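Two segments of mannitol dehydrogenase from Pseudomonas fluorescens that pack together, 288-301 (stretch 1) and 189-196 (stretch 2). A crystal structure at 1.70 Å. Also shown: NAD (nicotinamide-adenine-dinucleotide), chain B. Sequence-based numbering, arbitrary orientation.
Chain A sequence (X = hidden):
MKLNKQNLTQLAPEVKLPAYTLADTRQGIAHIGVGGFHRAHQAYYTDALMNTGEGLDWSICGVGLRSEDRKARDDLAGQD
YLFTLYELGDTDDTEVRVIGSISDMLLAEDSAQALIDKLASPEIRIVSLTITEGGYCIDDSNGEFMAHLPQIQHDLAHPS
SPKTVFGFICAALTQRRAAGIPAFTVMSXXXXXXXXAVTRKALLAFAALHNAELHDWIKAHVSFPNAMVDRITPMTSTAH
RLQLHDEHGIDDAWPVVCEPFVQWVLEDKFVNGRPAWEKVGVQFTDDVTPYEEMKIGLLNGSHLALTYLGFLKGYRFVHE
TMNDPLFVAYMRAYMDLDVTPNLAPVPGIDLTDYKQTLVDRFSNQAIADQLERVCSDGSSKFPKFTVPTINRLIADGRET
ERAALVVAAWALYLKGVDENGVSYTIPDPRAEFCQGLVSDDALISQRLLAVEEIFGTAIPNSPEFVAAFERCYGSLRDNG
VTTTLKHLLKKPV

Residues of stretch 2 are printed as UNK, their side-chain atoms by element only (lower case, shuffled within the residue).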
ATOM      1  N   VAL A 288     -11.608 -13.902  -1.767  1.00 17.58           N
ATOM      2  CA  VAL A 288     -10.269 -13.572  -2.173  1.00 17.55           C
ATOM      3  C   VAL A 288      -9.259 -13.651  -1.018  1.00 16.06           C
ATOM      4  O   VAL A 288      -8.063 -13.561  -1.252  1.00 15.45           O
ATOM      5  CB  VAL A 288     -10.271 -12.113  -2.797  1.00 17.31           C
ATOM      6  CG1 VAL A 288     -10.309 -11.105  -1.708  1.00 19.80           C
ATOM      7  CG2 VAL A 288      -9.036 -11.884  -3.690  1.00 21.53           C
ATOM      8  N   THR A 289      -9.716 -13.863   0.222  1.00 15.89           N
ATOM      9  CA  THR A 289      -8.778 -13.811   1.336  1.00 17.19           C
ATOM     10  C   THR A 289      -7.565 -14.733   1.285  1.00 17.41           C
ATOM     11  O   THR A 289      -6.483 -14.305   1.632  1.00 17.95           O
ATOM     12  CB  THR A 289      -9.500 -13.858   2.734  1.00 19.00           C
ATOM     13  OG1 THR A 289     -10.220 -15.077   2.899  1.00 20.92           O
ATOM     14  CG2 THR A 289     -10.525 -12.695   2.832  1.00 21.08           C
ATOM     15  N   PRO A 290      -7.698 -15.993   0.830  1.00 16.25           N
ATOM     16  CA  PRO A 290      -6.433 -16.731   0.841  1.00 17.07           C
ATOM     17  C   PRO A 290      -5.371 -16.183  -0.133  1.00 16.33           C
ATOM     18  O   PRO A 290      -4.173 -16.313   0.112  1.00 14.10           O
ATOM     19  CB  PRO A 290      -6.849 -18.178   0.517  1.00 19.55           C
ATOM     20  CG  PRO A 290      -8.147 -18.053  -0.158  1.00 20.13           C
ATOM     21  CD  PRO A 290      -8.837 -16.869   0.502  1.00 17.48           C
ATOM     22  N   TYR A 291      -5.821 -15.565  -1.226  1.00 14.90           N
ATOM     23  CA  TYR A 291      -4.923 -14.974  -2.215  1.00 15.89           C
ATOM     24  C   TYR A 291      -4.270 -13.709  -1.634  1.00 14.73           C
ATOM     25  O   TYR A 291      -3.082 -13.507  -1.782  1.00 12.40           O
ATOM     26  CB  TYR A 291      -5.688 -14.601  -3.475  1.00 19.32           C
ATOM     27  CG  TYR A 291      -6.356 -15.798  -4.111  1.00 22.76           C
ATOM     28  CD1 TYR A 291      -7.747 -15.891  -4.189  1.00 22.30           C
ATOM     29  CD2 TYR A 291      -5.582 -16.855  -4.606  1.00 24.11           C
ATOM     30  CE1 TYR A 291      -8.355 -17.031  -4.762  1.00 24.59           C
ATOM     31  CE2 TYR A 291      -6.166 -17.979  -5.158  1.00 26.02           C
ATOM     32  CZ  TYR A 291      -7.554 -18.065  -5.237  1.00 26.53           C
ATOM     33  OH  TYR A 291      -8.119 -19.219  -5.768  1.00 25.49           O
ATOM     34  N   GLU A 292      -5.059 -12.865  -0.962  1.00 15.02           N
ATOM     35  CA  GLU A 292      -4.471 -11.649  -0.365  1.00 15.38           C
ATOM     36  C   GLU A 292      -3.555 -12.065   0.801  1.00 12.83           C
ATOM     37  O   GLU A 292      -2.495 -11.471   1.008  1.00 13.86           O
ATOM     38  CB  GLU A 292      -5.570 -10.677   0.116  1.00 15.45           C
ATOM     39  CG  GLU A 292      -5.011  -9.323   0.689  1.00 18.94           C
ATOM     40  CD  GLU A 292      -4.146  -8.476  -0.299  1.00 21.89           C
ATOM     41  OE1 GLU A 292      -3.777  -7.320   0.066  1.00 23.26           O
ATOM     42  OE2 GLU A 292      -3.831  -8.918  -1.430  1.00 20.91           O
ATOM     43  N   GLU A 293      -3.941 -13.087   1.572  1.00 14.55           N
ATOM     44  CA  GLU A 293      -3.072 -13.542   2.685  1.00 13.15           C
ATOM     45  C   GLU A 293      -1.729 -13.997   2.121  1.00 14.02           C
ATOM     46  O   GLU A 293      -0.657 -13.710   2.696  1.00 13.85           O
ATOM     47  CB  GLU A 293      -3.726 -14.718   3.452  1.00 14.87           C
ATOM     48  CG  GLU A 293      -4.850 -14.266   4.363  1.00 13.62           C
ATOM     49  CD  GLU A 293      -5.767 -15.405   4.815  1.00 17.78           C
ATOM     50  OE1 GLU A 293      -5.410 -16.585   4.581  1.00 17.20           O
ATOM     51  OE2 GLU A 293      -6.842 -15.094   5.398  1.00 19.01           O
HETATM   52  N   MSE A 294      -1.806 -14.736   1.021  1.00 13.34           N
HETATM   53  CA  MSE A 294      -0.634 -15.244   0.317  1.00 12.97           C
HETATM   54  C   MSE A 294       0.306 -14.137  -0.173  1.00 12.73           C
HETATM   55  O   MSE A 294       1.541 -14.175   0.021  1.00 13.00           O
HETATM   56  CB  MSE A 294      -1.064 -16.050  -0.917  1.00 17.64           C
HETATM   57  CG  MSE A 294       0.097 -16.497  -1.765  1.00 19.61           C
HETATM   58 SE   MSE A 294      -0.542 -17.064  -3.577  1.00 28.40          SE
HETATM   59  CE  MSE A 294      -0.854 -15.320  -4.368  1.00 27.96           C
ATOM     60  N   LYS A 295      -0.269 -13.146  -0.832  1.00 10.81           N
ATOM     61  CA  LYS A 295       0.564 -12.067  -1.355  1.00 13.01           C
ATOM     62  C   LYS A 295       1.171 -11.240  -0.234  1.00 11.28           C
ATOM     63  O   LYS A 295       2.356 -10.869  -0.272  1.00 12.50           O
ATOM     64  CB  LYS A 295      -0.289 -11.179  -2.255  1.00 14.53           C
ATOM     65  CG  LYS A 295       0.533 -10.014  -2.815  1.00 17.05           C
ATOM     66  CD  LYS A 295      -0.057  -8.726  -2.442  1.00 19.12           C
ATOM     67  CE  LYS A 295       0.720  -7.561  -3.080  1.00 18.32           C
ATOM     68  NZ  LYS A 295       0.792  -6.423  -2.089  1.00 14.20           N
ATOM     69  N   ILE A 296       0.365 -10.922   0.772  1.00 11.46           N
ATOM     70  CA  ILE A 296       0.882 -10.124   1.890  1.00 12.08           C
ATOM     71  C   ILE A 296       1.998 -10.906   2.629  1.00 13.01           C
ATOM     72  O   ILE A 296       3.065 -10.358   2.962  1.00 12.55           O
ATOM     73  CB  ILE A 296      -0.236  -9.785   2.905  1.00 12.94           C
ATOM     74  CG1 ILE A 296      -1.289  -8.837   2.262  1.00 14.40           C
ATOM     75  CG2 ILE A 296       0.393  -9.132   4.153  1.00 14.52           C
ATOM     76  CD1 ILE A 296      -0.746  -7.456   1.981  1.00 17.23           C
ATOM     77  N   GLY A 297       1.768 -12.196   2.875  1.00 11.96           N
ATOM     78  CA  GLY A 297       2.761 -12.980   3.616  1.00 11.95           C
ATOM     79  C   GLY A 297       4.080 -13.188   2.903  1.00 11.55           C
ATOM     80  O   GLY A 297       5.173 -13.098   3.489  1.00 12.48           O
ATOM     81  N   LEU A 298       3.976 -13.481   1.619  1.00 11.44           N
ATOM     82  CA  LEU A 298       5.141 -13.754   0.793  1.00 12.30           C
ATOM     83  C   LEU A 298       5.759 -12.538   0.132  1.00 12.53           C
ATOM     84  O   LEU A 298       6.969 -12.353   0.222  1.00 12.92           O
ATOM     85  CB  LEU A 298       4.772 -14.800  -0.303  1.00 11.47           C
ATOM     86  CG  LEU A 298       4.404 -16.195   0.252  1.00 12.22           C
ATOM     87  CD1 LEU A 298       3.901 -17.085  -0.958  1.00 13.01           C
ATOM     88  CD2 LEU A 298       5.645 -16.830   0.942  1.00 12.81           C
ATOM     89  N   LEU A 299       4.961 -11.716  -0.544  1.00 11.52           N
ATOM     90  CA  LEU A 299       5.574 -10.573  -1.240  1.00  9.65           C
ATOM     91  C   LEU A 299       5.911  -9.473  -0.249  1.00 10.71           C
ATOM     92  O   LEU A 299       7.081  -9.094  -0.097  1.00 10.69           O
ATOM     93  CB  LEU A 299       4.638 -10.045  -2.346  1.00 11.00           C
ATOM     94  CG  LEU A 299       5.258  -9.059  -3.350  1.00 13.04           C
ATOM     95  CD1 LEU A 299       4.335  -8.981  -4.604  1.00 12.62           C
ATOM     96  CD2 LEU A 299       5.394  -7.637  -2.690  1.00 14.26           C
ATOM     97  N   ASN A 300       4.909  -8.977   0.484  1.00 11.73           N
ATOM     98  CA  ASN A 300       5.227  -7.892   1.418  1.00 11.22           C
ATOM     99  C   ASN A 300       6.105  -8.349   2.565  1.00 10.27           C
ATOM    100  O   ASN A 300       6.955  -7.606   3.027  1.00 10.61           O
ATOM    101  CB  ASN A 300       3.924  -7.247   1.898  1.00 11.35           C
ATOM    102  CG  ASN A 300       3.130  -6.659   0.721  1.00 12.09           C
ATOM    103  OD1 ASN A 300       2.179  -7.267   0.221  1.00 12.71           O
ATOM    104  ND2 ASN A 300       3.535  -5.483   0.261  1.00 13.21           N
ATOM    105  N   GLY A 301       5.884  -9.571   3.052  1.00 10.17           N
ATOM    106  CA  GLY A 301       6.731 -10.086   4.095  1.00 10.50           C
ATOM    107  C   GLY A 301       8.175 -10.136   3.605  1.00 10.72           C
ATOM    108  O   GLY A 301       9.077  -9.769   4.353  1.00 10.92           O
ATOM    109  N   UNK A 189      -8.021  -0.657  -1.401  1.00 11.94           N
ATOM    110  CA  UNK A 189      -6.976  -1.171  -2.297  1.00 11.80           C
ATOM    111  C   UNK A 189      -5.644  -1.105  -1.545  1.00 12.06           C
ATOM    112  O   UNK A 189      -4.575  -0.945  -2.152  1.00 12.70           O
ATOM    113  c   UNK A 189      -6.905  -0.335  -3.589  1.00 10.06           C
ATOM    114  s   UNK A 189      -8.423  -0.478  -4.538  1.00 12.70           S
ATOM    115  N   UNK A 190      -5.699  -1.228  -0.218  1.00 11.19           N
ATOM    116  CA  UNK A 190      -4.469  -1.248   0.580  1.00 11.49           C
ATOM    117  C   UNK A 190      -4.005  -2.666   0.927  1.00 11.62           C
ATOM    118  O   UNK A 190      -4.779  -3.620   0.869  1.00 11.62           O
ATOM    119  c   UNK A 190      -4.661  -0.442   1.887  1.00 10.93           C
ATOM    120  o   UNK A 190      -3.601   1.578   1.187  1.00 11.44           O
ATOM    121  o   UNK A 190      -5.727   1.758   1.905  1.00 12.44           O
ATOM    122  c   UNK A 190      -4.673   1.079   1.631  1.00 10.16           C
ATOM    123  N   UNK A 191      -2.740  -2.769   1.318  1.00 12.16           N
ATOM    124  CA  UNK A 191      -2.135  -4.053   1.651  1.00 11.97           C
ATOM    125  C   UNK A 191      -2.466  -4.518   3.063  1.00 12.72           C
ATOM    126  O   UNK A 191      -1.627  -4.390   3.955  1.00 12.60           O
ATOM    127  o   UNK A 191      -0.763  -4.344  -0.828  1.00 13.73           O
ATOM    128  c   UNK A 191      -0.618  -3.917   1.535  1.00 13.06           C
ATOM    129  n   UNK A 191       1.021  -3.184  -0.065  1.00 13.41           N
ATOM    130  c   UNK A 191      -0.144  -3.803   0.106  1.00 11.97           C
ATOM    131  N   UNK A 192      -3.646  -5.087   3.249  1.00 12.81           N
ATOM    132  CA  UNK A 192      -4.048  -5.631   4.555  1.00 14.11           C
ATOM    133  C   UNK A 192      -4.549  -7.011   4.169  1.00 14.65           C
ATOM    134  O   UNK A 192      -5.198  -7.158   3.142  1.00 14.01           O
ATOM    135  c   UNK A 192      -5.744  -3.150   6.999  1.00 19.20           C
ATOM    136  c   UNK A 192      -4.714  -3.561   5.907  1.00 16.57           C
ATOM    137  c   UNK A 192      -5.209  -4.838   5.193  1.00 15.15           C
ATOM    138  c   UNK A 192      -4.565  -2.416   4.881  1.00 19.74           C
ATOM    139  N   UNK A 193      -4.293  -8.020   5.001  1.00 15.40           N
ATOM    140  CA  UNK A 193      -4.758  -9.371   4.654  1.00 15.69           C
ATOM    141  C   UNK A 193      -6.247  -9.464   4.239  1.00 15.65           C
ATOM    142  O   UNK A 193      -6.604 -10.114   3.236  1.00 16.74           O
ATOM    143  c   UNK A 193      -3.153  -9.532   6.386  1.00 16.58           C
ATOM    144  c   UNK A 193      -4.441 -10.149   5.925  1.00 15.17           C
ATOM    145  c   UNK A 193      -3.392  -8.043   6.173  1.00 14.86           C
ATOM    146  N   UNK A 194      -7.129  -8.890   5.050  1.00 14.17           N
ATOM    147  CA  UNK A 194      -8.549  -8.884   4.729  1.00 13.30           C
ATOM    148  C   UNK A 194      -8.900  -7.382   4.665  1.00 13.23           C
ATOM    149  O   UNK A 194      -9.563  -6.855   5.558  1.00 13.40           O
ATOM    150  c   UNK A 194      -9.378  -9.546   5.853  1.00 15.75           C
ATOM    151  n   UNK A 194      -8.182 -13.025   6.160  1.00 16.82           N
ATOM    152  c   UNK A 194      -8.157 -11.826   5.476  1.00 18.42           C
ATOM    153  n   UNK A 194      -9.620 -11.732   7.108  1.00 19.65           N
ATOM    154  c   UNK A 194      -9.072 -12.941   7.137  1.00 21.64           C
ATOM    155  c   UNK A 194      -9.052 -11.000   6.080  1.00 18.84           C
ATOM    156  N   UNK A 195      -8.484  -6.711   3.595  1.00 13.61           N
ATOM    157  CA  UNK A 195      -8.705  -5.260   3.529  1.00 13.82           C
ATOM    158  C   UNK A 195     -10.157  -4.799   3.570  1.00 13.71           C
ATOM    159  O   UNK A 195     -10.459  -3.772   4.219  1.00 14.41           O
ATOM    160  c   UNK A 195      -7.950  -4.647   2.353  1.00 13.51           C
ATOM    161  n   UNK A 195      -7.140  -5.283   0.170  1.00 17.23           N
ATOM    162  o   UNK A 195      -9.158  -6.062   0.814  1.00 14.72           O
ATOM    163  c   UNK A 195      -8.140  -5.401   1.052  1.00 15.59           C
ATOM    164  N   UNK A 196     -11.060  -5.533   2.922  1.00 13.32           N
ATOM    165  CA  UNK A 196     -12.460  -5.142   3.004  1.00 12.58           C
ATOM    166  C   UNK A 196     -12.995  -5.348   4.432  1.00 13.08           C
ATOM    167  O   UNK A 196     -13.691  -4.484   4.955  1.00 12.24           O
TER
HETATM  168  PA  NAD B1500       2.143   7.202  -1.975  1.00 13.45           P
HETATM  169  O1A NAD B1500       3.059   7.618  -0.944  1.00 14.98           O
HETATM  170  O2A NAD B1500       2.343   7.518  -3.418  1.00 12.44           O
HETATM  171  O5B NAD B1500       0.673   7.736  -1.653  1.00 14.96           O
HETATM  172  C5B NAD B1500       0.070   7.454  -0.353  1.00 16.33           C
HETATM  173  C4B NAD B1500      -1.232   8.273  -0.465  1.00 17.10           C
HETATM  174  O4B NAD B1500      -1.992   8.034   0.792  1.00 17.37           O
HETATM  175  C3B NAD B1500      -1.067   9.834  -0.456  1.00 16.09           C
HETATM  176  O3B NAD B1500      -2.112  10.352  -1.299  1.00 16.04           O
HETATM  177  C2B NAD B1500      -1.242  10.193   1.027  1.00 18.74           C
HETATM  178  O2B NAD B1500      -1.627  11.547   1.232  1.00 20.22           O
HETATM  179  C1B NAD B1500      -2.370   9.256   1.415  1.00 16.89           C
HETATM  180  N9A NAD B1500      -2.503   8.999   2.814  1.00 16.81           N
HETATM  181  C8A NAD B1500      -1.574   8.639   3.770  1.00 16.37           C
HETATM  182  N7A NAD B1500      -2.114   8.454   4.952  1.00 16.65           N
HETATM  183  C5A NAD B1500      -3.462   8.708   4.751  1.00 16.72           C
HETATM  184  C6A NAD B1500      -4.520   8.647   5.665  1.00 15.10           C
HETATM  185  N6A NAD B1500      -4.423   8.303   6.950  1.00 17.97           N
HETATM  186  N1A NAD B1500      -5.790   8.969   5.208  1.00 15.92           N
HETATM  187  C2A NAD B1500      -6.012   9.332   3.880  1.00 17.07           C
HETATM  188  N3A NAD B1500      -4.981   9.379   2.949  1.00 18.60           N
HETATM  189  C4A NAD B1500      -3.717   9.057   3.450  1.00 17.29           C
HETATM  190  O3  NAD B1500       1.985   5.634  -1.793  1.00 12.18           O
HETATM  191  PN  NAD B1500       1.581   4.476  -2.832  1.00 12.57           P
HETATM  192  O1N NAD B1500       2.802   3.906  -3.409  1.00 13.89           O
HETATM  193  O2N NAD B1500       0.591   5.044  -3.752  1.00 13.14           O
HETATM  194  O5D NAD B1500       0.980   3.367  -1.886  1.00 11.96           O
HETATM  195  C5D NAD B1500      -0.237   3.668  -1.218  1.00 11.80           C
HETATM  196  C4D NAD B1500      -0.760   2.383  -0.746  1.00 12.93           C
HETATM  197  O4D NAD B1500      -1.233   1.516  -1.798  1.00 12.22           O
HETATM  198  C3D NAD B1500       0.167   1.483   0.148  1.00 13.01           C
HETATM  199  O3D NAD B1500       0.270   1.967   1.482  1.00 11.71           O
HETATM  200  C2D NAD B1500      -0.426   0.097  -0.020  1.00 11.01           C
HETATM  201  O2D NAD B1500      -1.443  -0.153   0.940  1.00 10.34           O
HETATM  202  C1D NAD B1500      -0.978   0.122  -1.468  1.00 12.25           C
HETATM  203  N1N NAD B1500      -0.094  -0.505  -2.469  1.00 11.57           N
HETATM  204  C2N NAD B1500       1.091   0.063  -2.971  1.00 10.99           C
HETATM  205  C3N NAD B1500       1.850  -0.690  -3.830  1.00 13.12           C
HETATM  206  C7N NAD B1500       3.169  -0.097  -4.359  1.00 13.05           C
HETATM  207  O7N NAD B1500       3.930  -0.868  -4.962  1.00 10.18           O
HETATM  208  N7N NAD B1500       3.507   1.151  -4.112  1.00 10.98           N
HETATM  209  C4N NAD B1500       1.450  -2.064  -4.203  1.00 13.42           C
HETATM  210  C5N NAD B1500       0.220  -2.579  -3.691  1.00 12.27           C
HETATM  211  C6N NAD B1500      -0.584  -1.806  -2.806  1.00 10.18           C
HETATM  212  O   HOH W   1      -2.347  -6.301  -1.850  1.00 20.92           O

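Position 189 carries one carbon then a sulfur, and its CA-to-CB bond points away from the helix of stretch 1, which it does not touch. This is Cys-189.

Position 190 has two carbons, the second bearing two oxygens. Its CA-to-CB bond also points away from the helix; one carboxylate oxygen accepts a hydrogen bond from O2D of NAD at 2.8 Å. It is Asp-190.

At position 191 the second of two carbons carries one oxygen and one nitrogen, an amide. The oxygen lies 2.9 Å from NZ of Lys-295, which donates to it, while CB sits 3.6 Å from CD1 of Ile-296. The nitrogen approaches ND2 of Asn-300 at 3.4 Å, but these are two donors and do not bond. A two-carbon amide is Asn-191; its backbone N donates to O2D of NAD at 2.9 Å.

Position 192 shows four carbons forked at the second, its CA-to-CB bond pointing away from the helix. That is Leu-192, which meets stretch 1 through its backbone: its O lies 3.3 Å from CG of Glu-292.

At position 193 three carbons close a ring onto the backbone N. The ring's outermost carbon is 4.2 Å from CG2 of Ile-296, and the backbone O is 3.1 Å from CG of Glu-292. The closed ring means Pro-193.

Position 194 has one carbon, then a five-membered ring of three carbons and two nitrogens. One nitrogen reaches OE2 of Glu-293 at 2.6 Å, and CG2 of Thr-289 lies over a ring face. This is His-194; its NE2 donates to OE2 of Glu-293 with an angle of 171°.

Position 195 is another two-carbon amide, its nitrogen 3.9 Å from OE1 of Glu-292. As Asn-195, it turns ND2 back to Asp-190 O at 3.0 Å.

Position 196 has no side-chain atoms and makes no contact: Gly-196, in the helix beginning just after His-194, which holds the N-cap position.

The contact works by laying an irregular loop along one side of a helix. Thr-289, Glu-292, Glu-293 and Ile-296 recur at helical spacing, so they present one side of the helix to the loop, with Glu-292 reaching along most of it. Apolar packing at Pro-193 is flanked by polar anchors: His-194 to Glu-293, and Asn-191 to Lys-295, whose NZ is steadied by OD1 of Asn-300 at 2.8 Å. The O of water 1, 2.7 Å from Asn-191 OD1 and 2.6 Å from Glu-292 OE1, links two acceptors that could not pair directly.

Stretch 2, residues 189-196: CDNLPHNG
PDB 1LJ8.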